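Local atomic coordinates of glycosyl hydrolase, family 38 (Enterococcus faecalis, PDB entry 5KBP), a protein that probably hydrolyses alpha-mannosidic linkages in carbohydrates, as an alpha-mannosidase of glycoside hydrolase family 38. Residues R19-P24 / V233-V238; F52-D55 / I60-D63; H14-R19 / Y125-F130; V754-L757 / G761-A764; P352-C357 / N570-F575. All coordinates share one frame; numbering follows the deposited sequence.

Interaction 1: R19-P24 / V233-V238; sequences REWYLP and VDHQPV
His-235 makes the largest contribution to this contact, its imidazole lying against the phenol of Tyr-22 and reaching the rim of the Trp-21 indole. His-235 CE1 sits 4.4 Å from Trp-21 CE3, close to the indole plane, so the tryptophan offers an edge. Tyr-22 and His-235 approach from opposite directions with their ring planes at 67°, an oblique pairing. The tyrosine CG stands between the backbone N and the carbonyl carbon (chi1 53°), which sets the CD1 edge of the phenol over one face of the preceding indole, near its rim, while its hydroxyl reaches on toward the histidine. Tyr-22 OH lies 3.5 Å from His-235 ND1, and a water bridges the two, at 2.7 Å from Tyr-22 OH and 3.1 Å from His-235 ND1. The imidazole is held at its far nitrogen as well, since NE2 bonds to the carbonyl of Asp-18. A type II turn from Val-233 to Gln-236 presents the histidine. The contact joins two loops of the family 38 N-terminal domain, one leading from strand 7-13 into helix 25-45, the other from strand 226-231 toward helix 242-252; His-28 of helix 25-45 stacks on His-235.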
# COMPACT_ATOMS: atom_id res chain seq x y z
N ARG A 19 4.59 -12.28 -9.97
CA ARG A 19 5.12 -11.37 -8.96
C ARG A 19 4.32 -11.45 -7.66
O ARG A 19 4.89 -11.35 -6.57
CB ARG A 19 5.12 -9.94 -9.51
CG ARG A 19 5.97 -8.96 -8.73
CD ARG A 19 6.24 -7.72 -9.55
NE ARG A 19 7.04 -6.73 -8.83
CZ ARG A 19 6.53 -5.75 -8.10
NH1 ARG A 19 5.21 -5.61 -7.99
NH2 ARG A 19 7.33 -4.90 -7.47
N GLU A 20 3.01 -11.64 -7.76
CA GLU A 20 2.16 -11.80 -6.59
C GLU A 20 0.95 -12.63 -7.00
O GLU A 20 0.33 -12.36 -8.04
CB GLU A 20 1.73 -10.44 -6.02
CG GLU A 20 1.37 -9.41 -7.08
CD GLU A 20 1.20 -8.02 -6.51
OE1 GLU A 20 0.70 -7.13 -7.22
OE2 GLU A 20 1.58 -7.81 -5.33
N TRP A 21 0.61 -13.63 -6.18
CA TRP A 21 -0.48 -14.53 -6.52
C TRP A 21 -1.14 -15.09 -5.26
O TRP A 21 -1.90 -14.39 -4.59
CB TRP A 21 0.03 -15.67 -7.40
CG TRP A 21 -1.06 -16.49 -8.04
CD1 TRP A 21 -2.39 -16.18 -8.08
CD2 TRP A 21 -0.92 -17.74 -8.71
NE1 TRP A 21 -3.08 -17.16 -8.75
CE2 TRP A 21 -2.20 -18.14 -9.14
CE3 TRP A 21 0.17 -18.57 -8.99
CZ2 TRP A 21 -2.42 -19.32 -9.83
CZ3 TRP A 21 -0.05 -19.75 -9.67
CH2 TRP A 21 -1.34 -20.11 -10.09
N TYR A 22 -0.87 -16.36 -4.94
CA TYR A 22 -1.53 -17.02 -3.82
C TYR A 22 -0.89 -16.69 -2.48
O TYR A 22 -1.47 -17.02 -1.44
CB TYR A 22 -1.54 -18.54 -4.02
CG TYR A 22 -0.19 -19.15 -4.31
CD1 TYR A 22 0.29 -19.25 -5.61
CD2 TYR A 22 0.60 -19.66 -3.29
CE1 TYR A 22 1.52 -19.81 -5.89
CE2 TYR A 22 1.84 -20.23 -3.55
CZ TYR A 22 2.29 -20.30 -4.85
OH TYR A 22 3.52 -20.86 -5.13
N LEU A 23 0.27 -16.06 -2.47
CA LEU A 23 0.91 -15.56 -1.27
C LEU A 23 0.90 -14.04 -1.26
O LEU A 23 0.75 -13.41 -2.31
CB LEU A 23 2.35 -16.07 -1.17
CG LEU A 23 2.57 -17.55 -0.85
CD1 LEU A 23 4.05 -17.90 -0.91
CD2 LEU A 23 1.99 -17.88 0.52
N PRO A 24 1.05 -13.41 -0.09
CA PRO A 24 1.31 -11.97 -0.07
C PRO A 24 2.56 -11.65 -0.87
O PRO A 24 3.44 -12.50 -1.04
CB PRO A 24 1.48 -11.66 1.42
CG PRO A 24 0.71 -12.73 2.12
CD PRO A 24 0.89 -13.96 1.27
N VAL A 233 9.13 -23.79 -14.47
CA VAL A 233 7.69 -23.73 -14.26
C VAL A 233 7.40 -22.59 -13.27
O VAL A 233 8.30 -21.84 -12.91
CB VAL A 233 7.14 -25.09 -13.77
CG1 VAL A 233 7.52 -25.35 -12.33
CG2 VAL A 233 5.63 -25.21 -14.00
N ASP A 234 6.14 -22.46 -12.85
CA ASP A 234 5.73 -21.37 -11.98
C ASP A 234 6.47 -21.42 -10.65
O ASP A 234 6.35 -22.39 -9.90
CB ASP A 234 4.22 -21.44 -11.74
CG ASP A 234 3.42 -21.34 -13.02
OD1 ASP A 234 3.25 -22.38 -13.70
OD2 ASP A 234 2.96 -20.23 -13.35
N HIS A 235 7.24 -20.37 -10.37
CA HIS A 235 7.98 -20.23 -9.11
C HIS A 235 8.93 -21.40 -8.88
O HIS A 235 9.12 -21.87 -7.76
CB HIS A 235 7.02 -20.07 -7.92
CG HIS A 235 6.15 -18.86 -8.01
ND1 HIS A 235 4.81 -18.88 -7.69
CD2 HIS A 235 6.42 -17.58 -8.38
CE1 HIS A 235 4.29 -17.68 -7.86
NE2 HIS A 235 5.25 -16.87 -8.28
N GLN A 236 9.54 -21.88 -9.96
CA GLN A 236 10.43 -23.03 -9.86
C GLN A 236 11.84 -22.57 -9.52
O GLN A 236 12.38 -21.69 -10.21
CB GLN A 236 10.45 -23.81 -11.16
CG GLN A 236 11.33 -25.05 -11.14
CD GLN A 236 10.73 -26.19 -10.33
OE1 GLN A 236 9.60 -26.11 -9.87
NE2 GLN A 236 11.50 -27.26 -10.16
N PRO A 237 12.45 -23.11 -8.47
CA PRO A 237 13.88 -22.85 -8.25
C PRO A 237 14.70 -23.38 -9.41
O PRO A 237 14.34 -24.38 -10.04
CB PRO A 237 14.18 -23.61 -6.95
CG PRO A 237 12.85 -23.80 -6.29
CD PRO A 237 11.87 -23.94 -7.41
N VAL A 238 15.81 -22.69 -9.70
CA VAL A 238 16.65 -23.10 -10.82
C VAL A 238 17.28 -24.45 -10.50
O VAL A 238 17.77 -24.69 -9.39
CB VAL A 238 17.70 -22.02 -11.12
CG1 VAL A 238 18.60 -21.77 -9.90
CG2 VAL A 238 18.52 -22.40 -12.34
O HOH W 1 3.86 -21.86 -7.62

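Interaction 2: F52-D55 / I60-D63; sequences FHLD and ILDD
Leu-54 meets two successive residues of helix 59-65, Ile-60 and Leu-61, in a largely aliphatic contact. Its CD2 branch does most of the touching, lying 3.6 Å from Leu-61 CD2 and 3.8 Å from Ile-60 CG2, while CG also rests on that isoleucine methyl. The leucine runs at a slant to both partners. Ile-60 uses its two branches differently: CG2 faces the leucine, whereas the longer arm, fully extended at chi2 180°, carries CD1 to the backbone, 3.5 Å from Leu-54 O and 4.0 Å from Asp-55 CB. The methyl therefore fits against the point where the chain leaves strand 52-53 and bends.

That bend is an inverse gamma turn centred on Leu-54, in which Asp-55 N bonds weakly to His-53 O at 3.0 Å. Asp-55 then adopts a left-handed backbone conformation, and its OD2 is held by Trp-17 N and Gln-57 NE2. In the next shell, Leu-84 of the parallel neighbour strand 84-85 touches both Leu-54 and Leu-61, and Leu-32 of helix 25-45 lies on Ile-60. The turn that follows strand 52-53 thus packs on helix 59-65 inside the N-terminal domain. No hydrogen bond crosses between the segments, so the cohesion here is dispersion and burial of apolar surface, with the aspartate carboxylate bound outside the two segments.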
# COMPACT_ATOMS: atom_id res chain seq x y z
N PHE A 52 20.14 -18.24 -18.37
CA PHE A 52 18.88 -18.37 -17.66
C PHE A 52 17.94 -17.28 -18.16
O PHE A 52 18.28 -16.10 -18.12
CB PHE A 52 19.08 -18.24 -16.15
CG PHE A 52 17.85 -18.53 -15.34
CD1 PHE A 52 17.52 -19.83 -14.99
CD2 PHE A 52 17.02 -17.51 -14.92
CE1 PHE A 52 16.39 -20.10 -14.24
CE2 PHE A 52 15.88 -17.77 -14.17
CZ PHE A 52 15.57 -19.07 -13.83
N HIS A 53 16.76 -17.69 -18.63
CA HIS A 53 15.79 -16.75 -19.17
C HIS A 53 14.97 -16.16 -18.03
O HIS A 53 14.26 -16.89 -17.33
CB HIS A 53 14.88 -17.44 -20.19
CG HIS A 53 14.04 -16.49 -20.98
ND1 HIS A 53 12.70 -16.31 -20.75
CD2 HIS A 53 14.36 -15.66 -22.01
CE1 HIS A 53 12.22 -15.42 -21.60
NE2 HIS A 53 13.20 -15.01 -22.37
N LEU A 54 15.07 -14.85 -17.84
CA LEU A 54 14.47 -14.18 -16.69
C LEU A 54 13.02 -13.79 -16.93
O LEU A 54 12.59 -12.67 -16.67
CB LEU A 54 15.30 -12.96 -16.31
CG LEU A 54 15.30 -12.62 -14.82
CD1 LEU A 54 15.79 -13.80 -14.00
CD2 LEU A 54 16.13 -11.37 -14.55
N ASP A 55 12.24 -14.74 -17.45
CA ASP A 55 10.78 -14.65 -17.54
C ASP A 55 10.31 -13.45 -18.37
O ASP A 55 9.18 -12.98 -18.19
CB ASP A 55 10.16 -14.60 -16.13
CG ASP A 55 8.73 -15.08 -16.12
OD1 ASP A 55 8.35 -15.84 -17.03
OD2 ASP A 55 7.98 -14.72 -15.18
N ILE A 60 12.23 -7.98 -12.57
CA ILE A 60 12.88 -8.94 -11.67
C ILE A 60 14.23 -8.41 -11.22
O ILE A 60 14.62 -8.57 -10.06
CB ILE A 60 13.00 -10.31 -12.36
CG1 ILE A 60 11.61 -10.91 -12.61
CG2 ILE A 60 13.86 -11.26 -11.53
CD1 ILE A 60 11.65 -12.26 -13.29
N LEU A 61 14.96 -7.75 -12.13
CA LEU A 61 16.23 -7.14 -11.75
C LEU A 61 16.02 -6.04 -10.72
O LEU A 61 16.78 -5.94 -9.75
CB LEU A 61 16.92 -6.57 -13.00
CG LEU A 61 17.17 -7.53 -14.16
CD1 LEU A 61 17.58 -6.76 -15.40
CD2 LEU A 61 18.24 -8.55 -13.79
N ASP A 62 14.99 -5.21 -10.90
CA ASP A 62 14.72 -4.14 -9.95
C ASP A 62 14.29 -4.69 -8.60
O ASP A 62 14.76 -4.21 -7.56
CB ASP A 62 13.65 -3.20 -10.51
CG ASP A 62 14.08 -2.51 -11.79
OD1 ASP A 62 15.30 -2.35 -11.99
OD2 ASP A 62 13.20 -2.13 -12.59
N ASP A 63 13.41 -5.69 -8.59
CA ASP A 63 12.94 -6.25 -7.33
C ASP A 63 14.06 -6.94 -6.57
O ASP A 63 14.02 -6.99 -5.33
CB ASP A 63 11.79 -7.23 -7.59
CG ASP A 63 10.57 -6.56 -8.20
OD1 ASP A 63 10.40 -5.35 -7.98
OD2 ASP A 63 9.79 -7.26 -8.88

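Interaction 3: H14-R19 / Y125-F130; sequences HSHWDR and YFPDTF
His-16 stands across Asp-128 at about a right angle, its imidazole plane turned 84° from the carboxylate. The approach is through carbon: Asp-128 CB lies 3.6 Å from His-16 CE1 and equally near NE2, while Asp-128 OD2 comes to 3.8 Å of CE1 but stays 4.6 Å from NE2. On its other carbon the ring meets a proline, with His-16 CD2 3.6 Å from Pro-127 CG. The extended first torsion of the histidine, CG opposite the backbone N at chi1 -177°, sends the ring from the loop to this pair. Its ND1 points to another partner, Asp-234 OD2, which fixes the ring rotation, and Asp-128 OD1 is likewise engaged by Arg-152.

A second, looser meeting joins His-14 to Tyr-125, whose side chains run at a slant with His-14 ND1 4.0 Å from Tyr-125 OH. This buried hydroxyl has no hydrogen-bonding partner in the model, while His-14 NE2 bonds to the carbonyl of Tyr-194. His-16, Asp-18 and Asp-128, with His-353 close by, correspond to the zinc site of family 38 relatives and probably form it here, although no metal is modelled between them. In the fold, the loop following strand 7-13 packs against the end of strand 124-126 and the loop after it, at the edge of a mixed sheet where Phe-126 pairs with Ala-149 of strand 147-150; helix 25-45 touches Trp-17 through Arg-31 and Leu-32.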
# COMPACT_ATOMS: atom_id res chain seq x y z
N HIS A 14 14.57 -21.53 -17.04
CA HIS A 14 13.79 -20.33 -16.78
C HIS A 14 13.02 -20.53 -15.48
O HIS A 14 13.15 -21.55 -14.81
CB HIS A 14 12.82 -20.04 -17.93
CG HIS A 14 11.60 -20.91 -17.92
ND1 HIS A 14 10.41 -20.50 -17.34
CD2 HIS A 14 11.39 -22.16 -18.38
CE1 HIS A 14 9.52 -21.47 -17.47
NE2 HIS A 14 10.09 -22.49 -18.09
N SER A 15 12.21 -19.53 -15.14
CA SER A 15 11.26 -19.66 -14.04
C SER A 15 10.16 -18.63 -14.27
O SER A 15 10.41 -17.42 -14.19
CB SER A 15 11.94 -19.44 -12.69
OG SER A 15 11.03 -19.69 -11.63
N HIS A 16 8.95 -19.10 -14.58
CA HIS A 16 7.81 -18.21 -14.74
C HIS A 16 7.42 -17.66 -13.38
O HIS A 16 6.87 -18.38 -12.54
CB HIS A 16 6.64 -18.96 -15.38
CG HIS A 16 5.45 -18.10 -15.65
ND1 HIS A 16 4.27 -18.22 -14.95
CD2 HIS A 16 5.26 -17.09 -16.54
CE1 HIS A 16 3.40 -17.33 -15.39
NE2 HIS A 16 3.97 -16.63 -16.36
N TRP A 17 7.71 -16.39 -13.14
CA TRP A 17 7.62 -15.80 -11.81
C TRP A 17 6.44 -14.83 -11.75
O TRP A 17 6.56 -13.66 -12.09
CB TRP A 17 8.91 -15.11 -11.43
CG TRP A 17 8.97 -14.85 -9.97
CD1 TRP A 17 8.62 -13.70 -9.33
CD2 TRP A 17 9.36 -15.78 -8.96
NE1 TRP A 17 8.79 -13.85 -7.97
CE2 TRP A 17 9.25 -15.12 -7.72
CE3 TRP A 17 9.82 -17.10 -8.98
CZ2 TRP A 17 9.56 -15.74 -6.52
CZ3 TRP A 17 10.13 -17.71 -7.78
CH2 TRP A 17 10.00 -17.03 -6.57
N ASP A 18 5.30 -15.34 -11.29
CA ASP A 18 4.18 -14.47 -10.95
C ASP A 18 4.57 -13.60 -9.76
O ASP A 18 4.86 -14.12 -8.68
CB ASP A 18 2.94 -15.30 -10.64
CG ASP A 18 2.54 -16.21 -11.78
OD1 ASP A 18 1.92 -15.72 -12.75
OD2 ASP A 18 2.85 -17.42 -11.72
N ARG A 19 4.59 -12.28 -9.97
CA ARG A 19 5.12 -11.37 -8.96
C ARG A 19 4.32 -11.45 -7.66
O ARG A 19 4.89 -11.35 -6.57
CB ARG A 19 5.12 -9.94 -9.51
CG ARG A 19 5.97 -8.96 -8.73
CD ARG A 19 6.24 -7.72 -9.55
NE ARG A 19 7.04 -6.73 -8.83
CZ ARG A 19 6.53 -5.75 -8.10
NH1 ARG A 19 5.21 -5.61 -7.99
NH2 ARG A 19 7.33 -4.90 -7.47
N TYR A 125 7.05 -12.42 -25.13
CA TYR A 125 6.94 -13.48 -24.13
C TYR A 125 5.55 -13.42 -23.51
O TYR A 125 5.27 -12.56 -22.67
CB TYR A 125 8.04 -13.34 -23.08
CG TYR A 125 8.39 -14.62 -22.35
CD1 TYR A 125 8.91 -15.71 -23.04
CD2 TYR A 125 8.24 -14.72 -20.98
CE1 TYR A 125 9.25 -16.88 -22.37
CE2 TYR A 125 8.57 -15.88 -20.31
CZ TYR A 125 9.07 -16.96 -21.01
OH TYR A 125 9.41 -18.11 -20.34
N PHE A 126 4.67 -14.33 -23.93
CA PHE A 126 3.32 -14.45 -23.39
C PHE A 126 3.06 -15.89 -22.95
O PHE A 126 2.14 -16.55 -23.45
CB PHE A 126 2.28 -14.01 -24.42
CG PHE A 126 2.52 -12.64 -24.98
CD1 PHE A 126 2.02 -11.51 -24.35
CD2 PHE A 126 3.25 -12.48 -26.15
CE1 PHE A 126 2.24 -10.26 -24.87
CE2 PHE A 126 3.47 -11.22 -26.68
CZ PHE A 126 2.96 -10.11 -26.03
N PRO A 127 3.83 -16.40 -21.99
CA PRO A 127 3.73 -17.84 -21.68
C PRO A 127 2.42 -18.23 -21.01
O PRO A 127 1.98 -19.37 -21.18
CB PRO A 127 4.93 -18.07 -20.75
CG PRO A 127 5.13 -16.76 -20.08
CD PRO A 127 4.77 -15.71 -21.09
N ASP A 128 1.79 -17.32 -20.27
CA ASP A 128 0.60 -17.65 -19.50
C ASP A 128 -0.51 -16.62 -19.67
O ASP A 128 -1.41 -16.54 -18.83
CB ASP A 128 0.95 -17.82 -18.02
CG ASP A 128 -0.05 -18.68 -17.27
OD1 ASP A 128 -0.71 -19.52 -17.92
OD2 ASP A 128 -0.17 -18.51 -16.04
N THR A 129 -0.46 -15.82 -20.74
CA THR A 129 -1.44 -14.76 -20.93
C THR A 129 -2.81 -15.36 -21.27
O THR A 129 -2.92 -16.21 -22.16
CB THR A 129 -0.99 -13.81 -22.03
OG1 THR A 129 0.35 -13.38 -21.77
CG2 THR A 129 -1.90 -12.59 -22.09
N PHE A 130 -3.84 -14.90 -20.56
CA PHE A 130 -5.20 -15.39 -20.76
C PHE A 130 -5.76 -14.73 -22.02
O PHE A 130 -6.44 -13.71 -21.96
CB PHE A 130 -6.07 -15.09 -19.55
CG PHE A 130 -5.48 -15.54 -18.24
CD1 PHE A 130 -4.65 -16.65 -18.18
CD2 PHE A 130 -5.76 -14.86 -17.07
CE1 PHE A 130 -4.11 -17.06 -16.97
CE2 PHE A 130 -5.23 -15.26 -15.86
CZ PHE A 130 -4.40 -16.36 -15.81

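Interaction 4: V754-L757 / G761-A764; sequences VGEL and GYFA
Phe-763 O receives the N-H of Leu-757 at 2.8 Å, a nearly straight bond with 164° at the hydrogen, and the CA of Glu-756 also approaches this oxygen, at 3.3 Å, in a CA-H...O contact. They belong to an isolated antiparallel beta bridge between Glu-756 and Ala-764, which pinches together the loop linking strand 745-753 to strand 772-783. Farther along, Gly-755 O takes a second such contact from Ala-764 CA. Beside the bridge, Leu-757 CB rests on Phe-763 CB at 3.8 Å. The Glu-756 carboxylate reaches the edge of the Tyr-762 ring, the two planes 50° apart; its chain leaves CB between the backbone N and the carbonyl carbon (chi1 63°) and then runs extended, while OE2 is held by Arg-633. Tyr-762 and Phe-763 also pack on Phe-472 and Tyr-474 of the second subunit, so this loop lies at the dimer interface. A water ties the loop together: it donates to Glu-756 OE1 at 3.1 Å and to Gly-761 O at 2.7 Å, and accepts from Phe-763 N at 2.7 Å.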
# COMPACT_ATOMS: atom_id res chain seq x y z
N VAL A 754 -17.24 -13.45 -5.58
CA VAL A 754 -16.90 -14.84 -5.26
C VAL A 754 -16.11 -14.86 -3.96
O VAL A 754 -15.73 -13.82 -3.42
CB VAL A 754 -16.11 -15.52 -6.39
CG1 VAL A 754 -17.01 -15.76 -7.59
CG2 VAL A 754 -14.91 -14.67 -6.78
N GLY A 755 -15.86 -16.06 -3.45
CA GLY A 755 -15.23 -16.20 -2.15
C GLY A 755 -13.90 -16.91 -2.13
O GLY A 755 -13.26 -16.99 -1.07
N GLU A 756 -13.45 -17.44 -3.27
CA GLU A 756 -12.21 -18.18 -3.33
C GLU A 756 -11.41 -17.78 -4.56
O GLU A 756 -11.97 -17.31 -5.55
CB GLU A 756 -12.45 -19.70 -3.36
CG GLU A 756 -13.21 -20.18 -4.58
CD GLU A 756 -13.10 -21.67 -4.79
OE1 GLU A 756 -12.26 -22.31 -4.12
OE2 GLU A 756 -13.84 -22.21 -5.64
N LEU A 757 -10.09 -17.97 -4.48
CA LEU A 757 -9.23 -17.72 -5.63
C LEU A 757 -9.47 -18.76 -6.72
O LEU A 757 -9.75 -18.41 -7.87
CB LEU A 757 -7.76 -17.73 -5.18
CG LEU A 757 -6.64 -17.41 -6.19
CD1 LEU A 757 -5.45 -16.82 -5.46
CD2 LEU A 757 -6.20 -18.64 -6.98
N GLY A 761 -5.80 -24.89 -5.86
CA GLY A 761 -6.03 -25.18 -4.46
C GLY A 761 -7.19 -24.38 -3.91
O GLY A 761 -7.95 -23.75 -4.65
N TYR A 762 -7.32 -24.42 -2.59
CA TYR A 762 -8.33 -23.64 -1.88
C TYR A 762 -7.66 -22.44 -1.23
O TYR A 762 -6.82 -22.59 -0.33
CB TYR A 762 -9.04 -24.49 -0.82
CG TYR A 762 -9.90 -23.66 0.12
CD1 TYR A 762 -10.98 -22.93 -0.36
CD2 TYR A 762 -9.62 -23.61 1.48
CE1 TYR A 762 -11.76 -22.17 0.49
CE2 TYR A 762 -10.41 -22.86 2.34
CZ TYR A 762 -11.47 -22.14 1.84
OH TYR A 762 -12.25 -21.39 2.69
N PHE A 763 -8.03 -21.24 -1.68
CA PHE A 763 -7.54 -19.99 -1.12
C PHE A 763 -8.75 -19.09 -0.91
O PHE A 763 -9.27 -18.51 -1.87
CB PHE A 763 -6.51 -19.33 -2.02
CG PHE A 763 -5.34 -20.21 -2.36
CD1 PHE A 763 -5.37 -21.03 -3.47
CD2 PHE A 763 -4.20 -20.22 -1.56
CE1 PHE A 763 -4.30 -21.85 -3.79
CE2 PHE A 763 -3.13 -21.03 -1.87
CZ PHE A 763 -3.18 -21.84 -2.98
N ALA A 764 -9.21 -18.99 0.33
CA ALA A 764 -10.36 -18.14 0.64
C ALA A 764 -10.02 -16.68 0.40
O ALA A 764 -8.99 -16.18 0.87
CB ALA A 764 -10.80 -18.35 2.09
O HOH W 2 -9.27 -21.42 -4.10

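Interaction 5: P352-C357 / N570-F575; sequences PHDSIC and NEYIFF
Asp-354 and Tyr-572 make the nearest side-chain approach between 352-357 and 570-575, with Asp-354 OD1 3.9 Å from Tyr-572 OH. The carboxylate and the phenol ring stand almost perpendicular, 87° apart, and the side chains cross at a slant. The tyrosine CG sits beside its backbone N (chi1 -72°), from where the ring reaches toward Asp-354. Close packing at this end comes from a third party: Trp-21 touches Asp-354, and its NE1 makes a weak hydrogen bond to Tyr-572 OH. His-353 and Asp-354 also lie against Asp-18, which places them beside the probable metal site of the enzyme.

The opposite end is looser though also buried. Cys-357 O and Glu-571 O come no nearer than 4.5 Å, and Lys-307 NZ bonds to Ile-356 O and weakly to Cys-357 O. Glu-571 sends its OE1 to a salt bridge with Arg-303.

Each backbone is firmly shaped on its own side. Pro-352 O accepts from both Ser-355 N and Ile-356 N in the short helix 353-356, while Asn-570 OD1 closes an Asx turn with Tyr-572 N at 2.9 Å and an Asx motif with Ile-573 N at 2.7 Å. Little surface is buried, and the two segments are joined here through Trp-21 rather than by a direct bond: the Tyr-572 hydroxyl stays apart from the carboxylate and takes its weak bond from the indole.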
# COMPACT_ATOMS: atom_id res chain seq x y z
N PRO A 352 0.74 -7.08 -13.87
CA PRO A 352 0.93 -8.53 -14.03
C PRO A 352 -0.41 -9.24 -14.01
O PRO A 352 -1.33 -8.85 -13.29
CB PRO A 352 1.80 -8.90 -12.82
CG PRO A 352 2.60 -7.70 -12.58
CD PRO A 352 1.68 -6.54 -12.87
N HIS A 353 -0.52 -10.30 -14.83
CA HIS A 353 -1.83 -10.87 -15.11
C HIS A 353 -2.54 -11.32 -13.83
O HIS A 353 -3.74 -11.09 -13.68
CB HIS A 353 -1.71 -12.03 -16.10
CG HIS A 353 -0.81 -13.14 -15.64
ND1 HIS A 353 0.56 -13.06 -15.71
CD2 HIS A 353 -1.09 -14.36 -15.14
CE1 HIS A 353 1.09 -14.18 -15.25
NE2 HIS A 353 0.10 -14.99 -14.90
N ASP A 354 -1.82 -11.93 -12.90
CA ASP A 354 -2.44 -12.32 -11.64
C ASP A 354 -2.89 -11.13 -10.81
O ASP A 354 -3.79 -11.26 -9.98
CB ASP A 354 -1.50 -13.21 -10.83
CG ASP A 354 -1.33 -14.58 -11.43
OD1 ASP A 354 -2.19 -14.98 -12.25
OD2 ASP A 354 -0.34 -15.27 -11.09
N SER A 355 -2.28 -9.96 -11.02
CA SER A 355 -2.69 -8.76 -10.28
C SER A 355 -3.98 -8.17 -10.85
O SER A 355 -5.00 -8.09 -10.16
CB SER A 355 -1.57 -7.72 -10.30
OG SER A 355 -0.42 -8.19 -9.61
N ILE A 356 -3.94 -7.76 -12.13
CA ILE A 356 -5.05 -7.01 -12.70
C ILE A 356 -6.27 -7.90 -12.93
O ILE A 356 -7.41 -7.43 -12.91
CB ILE A 356 -4.60 -6.31 -13.99
CG1 ILE A 356 -5.69 -5.37 -14.51
CG2 ILE A 356 -4.20 -7.32 -15.05
CD1 ILE A 356 -6.06 -4.26 -13.54
N CYS A 357 -6.06 -9.21 -13.15
CA CYS A 357 -7.20 -10.10 -13.31
C CYS A 357 -7.99 -10.28 -12.02
O CYS A 357 -9.12 -10.78 -12.07
CB CYS A 357 -6.74 -11.47 -13.82
SG CYS A 357 -6.18 -11.50 -15.54
N ASN A 570 -15.19 -18.91 -8.97
CA ASN A 570 -14.02 -18.36 -8.31
C ASN A 570 -13.63 -17.06 -9.02
O ASN A 570 -14.37 -16.55 -9.87
CB ASN A 570 -12.87 -19.38 -8.30
CG ASN A 570 -12.62 -19.99 -9.67
OD1 ASN A 570 -12.62 -19.30 -10.68
ND2 ASN A 570 -12.42 -21.30 -9.70
N GLU A 571 -12.47 -16.51 -8.66
CA GLU A 571 -12.00 -15.28 -9.28
C GLU A 571 -11.68 -15.46 -10.75
O GLU A 571 -11.60 -14.47 -11.49
CB GLU A 571 -10.78 -14.75 -8.53
CG GLU A 571 -11.00 -14.57 -7.04
CD GLU A 571 -9.85 -13.87 -6.35
OE1 GLU A 571 -10.07 -12.80 -5.75
OE2 GLU A 571 -8.72 -14.38 -6.42
N TYR A 572 -11.50 -16.70 -11.21
CA TYR A 572 -11.21 -16.97 -12.61
C TYR A 572 -12.47 -17.19 -13.44
O TYR A 572 -12.55 -16.72 -14.58
CB TYR A 572 -10.32 -18.21 -12.74
CG TYR A 572 -8.88 -18.02 -12.31
CD1 TYR A 572 -7.92 -17.57 -13.20
CD2 TYR A 572 -8.48 -18.33 -11.01
CE1 TYR A 572 -6.60 -17.41 -12.81
CE2 TYR A 572 -7.17 -18.18 -10.62
CZ TYR A 572 -6.23 -17.71 -11.52
OH TYR A 572 -4.92 -17.55 -11.12
N ILE A 573 -13.45 -17.92 -12.90
CA ILE A 573 -14.54 -18.48 -13.69
C ILE A 573 -15.87 -18.19 -13.01
O ILE A 573 -15.99 -18.32 -11.79
CB ILE A 573 -14.35 -20.00 -13.90
CG1 ILE A 573 -13.01 -20.28 -14.57
CG2 ILE A 573 -15.49 -20.58 -14.72
CD1 ILE A 573 -12.72 -21.75 -14.78
N PHE A 574 -16.86 -17.80 -13.81
CA PHE A 574 -18.23 -17.66 -13.35
C PHE A 574 -18.97 -18.97 -13.59
O PHE A 574 -18.80 -19.62 -14.62
CB PHE A 574 -18.94 -16.52 -14.09
CG PHE A 574 -20.44 -16.53 -13.95
CD1 PHE A 574 -21.05 -15.94 -12.86
CD2 PHE A 574 -21.24 -17.11 -14.92
CE1 PHE A 574 -22.43 -15.95 -12.72
CE2 PHE A 574 -22.62 -17.12 -14.80
CZ PHE A 574 -23.21 -16.53 -13.69
N PHE A 575 -19.81 -19.35 -12.62
CA PHE A 575 -20.63 -20.55 -12.76
C PHE A 575 -21.92 -20.35 -11.98
O PHE A 575 -21.88 -20.24 -10.75
CB PHE A 575 -19.88 -21.79 -12.28
CG PHE A 575 -20.66 -23.07 -12.48
CD1 PHE A 575 -20.71 -23.69 -13.72
CD2 PHE A 575 -21.35 -23.65 -11.42
CE1 PHE A 575 -21.42 -24.85 -13.90
CE2 PHE A 575 -22.06 -24.82 -11.60
CZ PHE A 575 -22.10 -25.42 -12.84

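Interactions 1, 2 and 3 lie in the N-terminal domain with centres 10 to 13 Å apart, and 2 is nested along the chain within the loops closed by 1 and 3, which themselves interleave and share Arg-19. That arginine reaches Asp-63 of interaction 2 in a salt bridge. Interaction 5 joins the middle domain to the C-terminal region, touching 1 through Glu-20 and Ser-355, and 4 through the backbones of Glu-571 and Glu-756. Interactions 2 and 4 remain about 17 Å apart at their nearest atoms. Thus 1, 3 and 5 join distant segments while 2 and 4 are local; 3 and 5 meet through Asp-18, His-353 and Asp-354 at the probable metal site, and 1 and 4 touch the second subunit.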